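Long-range contact in HRDC domain-containing protein (Bifidobacterium adolescentis ATCC 15703, PDB 3CYM), which is of unknown function but probably binds nucleic acid and trims it as a ribonuclease D-like 3'-5' exonuclease: residues 191-195 with 379-383. Residues are numbered along the deposited sequence; the frame is centred on the assembly and turned at random.
Sequences GKMEW and DTRTP
K192 and W195 reach across to T380 and T382 between backbones that stay well apart, the nearest CA atoms, of K192 and T380, lying 9.4 Å from each other. Each segment holds a turn joining two helices: G191 ends helix 176-190 in a Schellman motif, its positive phi (69°) costing no side-chain strain, and K192 sits at the N-cap position of helix 193-207; R381 closes helix 360-380 in a second Schellman motif and P383 precedes the next helix. With CG anti to its carbonyl carbon (chi1 -52°) and the chain extended beyond, K192 is long enough to carry NZ to 3.0 Å from T380 O, at a C=O...N angle of 154°. NZ is hydrogen-bonded most strongly to L127 O, and also to Q190 OE1; its bond to T382 OG1 (3.3 Å) is weak. A threonine suits 382 because its hydroxyl accepts from NZ while donating to T380 OG1 (2.8 Å), which itself bonds to I376 O. The broad ring of W195, stacked on W419, has K192 CG over one face, toward the rim, while its edge meets the threonines, CZ3 lying 3.5 Å from T382 OG1 and CH2 4.0 Å from T380 CB. A methionine in place of K192 would probably leave T380 O and L127 O without their shared donor. The ammonium thus ties helices 121-127 and 360-380 to the 191-192 turn through neutral oxygens, whose dipoles probably offset the cost of burying the charge.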
loop_
_atom_site.group_PDB
_atom_site.type_symbol
_atom_site.label_atom_id
_atom_site.label_comp_id
_atom_site.label_asym_id
_atom_site.label_seq_id
_atom_site.Cartn_x
_atom_site.Cartn_y
_atom_site.Cartn_z
ATOM N N GLY A 191 -4.295 27.504 -7.233
ATOM C CA GLY A 191 -3.385 28.048 -6.235
ATOM C C GLY A 191 -2.952 27.036 -5.188
ATOM O O GLY A 191 -2.704 27.408 -4.037
ATOM N N LYS A 192 -2.868 25.765 -5.589
ATOM C CA LYS A 192 -2.485 24.671 -4.690
ATOM C C LYS A 192 -1.127 24.024 -5.028
ATOM O O LYS A 192 -0.784 22.986 -4.457
ATOM C CB LYS A 192 -3.590 23.599 -4.625
ATOM C CG LYS A 192 -4.974 24.158 -4.310
ATOM C CD LYS A 192 -5.980 23.070 -4.036
ATOM C CE LYS A 192 -7.293 23.674 -3.594
ATOM N NZ LYS A 192 -8.401 22.711 -3.747
ATOM N N MET A 193 -0.354 24.650 -5.926
ATOM C CA MET A 193 0.907 24.077 -6.420
ATOM C C MET A 193 1.967 23.899 -5.327
ATOM O O MET A 193 2.654 22.879 -5.306
ATOM C CB MET A 193 1.449 24.858 -7.633
ATOM C CG MET A 193 2.534 24.156 -8.488
ATOM S SD MET A 193 2.204 22.528 -9.274
ATOM C CE MET A 193 3.164 21.457 -8.220
ATOM N N GLU A 194 2.082 24.851 -4.399
ATOM C CA GLU A 194 3.046 24.676 -3.304
ATOM C C GLU A 194 2.567 23.680 -2.240
ATOM O O GLU A 194 3.385 23.046 -1.568
ATOM C CB GLU A 194 3.538 26.000 -2.685
ATOM C CG GLU A 194 2.499 27.089 -2.457
ATOM C CD GLU A 194 2.324 28.006 -3.658
ATOM O OE1 GLU A 194 1.167 28.363 -3.975
ATOM O OE2 GLU A 194 3.341 28.371 -4.285
ATOM N N TRP A 195 1.250 23.534 -2.112
ATOM C CA TRP A 195 0.655 22.510 -1.256
ATOM C C TRP A 195 1.033 21.160 -1.836
ATOM O O TRP A 195 1.519 20.293 -1.114
ATOM C CB TRP A 195 -0.868 22.599 -1.267
ATOM C CG TRP A 195 -1.502 23.782 -0.613
ATOM C CD1 TRP A 195 -0.899 24.922 -0.168
ATOM C CD2 TRP A 195 -2.901 23.946 -0.372
ATOM N NE1 TRP A 195 -1.835 25.779 0.349
ATOM C CE2 TRP A 195 -3.075 25.202 0.239
ATOM C CE3 TRP A 195 -4.029 23.142 -0.612
ATOM C CZ2 TRP A 195 -4.333 25.683 0.620
ATOM C CZ3 TRP A 195 -5.278 23.613 -0.223
ATOM C CH2 TRP A 195 -5.420 24.873 0.380
ATOM N N ASP A 379 -14.259 26.111 1.985
ATOM C CA ASP A 379 -13.781 27.395 1.467
ATOM C C ASP A 379 -12.588 27.285 0.517
ATOM O O ASP A 379 -12.371 28.169 -0.310
ATOM C CB ASP A 379 -13.437 28.345 2.615
ATOM C CG ASP A 379 -14.634 28.649 3.513
ATOM O OD1 ASP A 379 -14.410 29.101 4.657
ATOM O OD2 ASP A 379 -15.793 28.430 3.091
ATOM N N THR A 380 -11.824 26.202 0.641
ATOM C CA THR A 380 -10.703 25.932 -0.262
ATOM C C THR A 380 -10.992 24.810 -1.272
ATOM O O THR A 380 -10.169 24.555 -2.149
ATOM C CB THR A 380 -9.404 25.587 0.511
ATOM O OG1 THR A 380 -9.548 24.308 1.141
ATOM C CG2 THR A 380 -9.086 26.660 1.569
ATOM N N ARG A 381 -12.156 24.163 -1.146
ATOM C CA ARG A 381 -12.559 23.029 -1.997
ATOM C C ARG A 381 -11.508 21.904 -2.030
ATOM O O ARG A 381 -11.064 21.455 -3.090
ATOM C CB ARG A 381 -12.989 23.500 -3.394
ATOM C CG ARG A 381 -14.497 23.608 -3.550
ATOM C CD ARG A 381 -14.902 24.836 -4.347
ATOM N NE ARG A 381 -15.028 26.014 -3.487
ATOM C CZ ARG A 381 -16.140 26.367 -2.837
ATOM N NH1 ARG A 381 -16.145 27.461 -2.077
ATOM N NH2 ARG A 381 -17.245 25.637 -2.942
ATOM N N THR A 382 -11.121 21.481 -0.831
ATOM C CA THR A 382 -10.156 20.422 -0.603
ATOM C C THR A 382 -10.877 19.424 0.308
ATOM O O THR A 382 -11.570 19.849 1.221
ATOM C CB THR A 382 -8.917 20.993 0.122
ATOM O OG1 THR A 382 -8.520 22.227 -0.490
ATOM C CG2 THR A 382 -7.746 20.024 0.085
ATOM N N PRO A 383 -10.783 18.104 0.026
ATOM C CA PRO A 383 -11.360 17.116 0.939
ATOM C C PRO A 383 -10.836 17.291 2.364
ATOM O O PRO A 383 -9.644 17.551 2.558
ATOM C CB PRO A 383 -10.907 15.779 0.350
ATOM C CG PRO A 383 -10.709 16.056 -1.087
ATOM C CD PRO A 383 -10.192 17.460 -1.155
#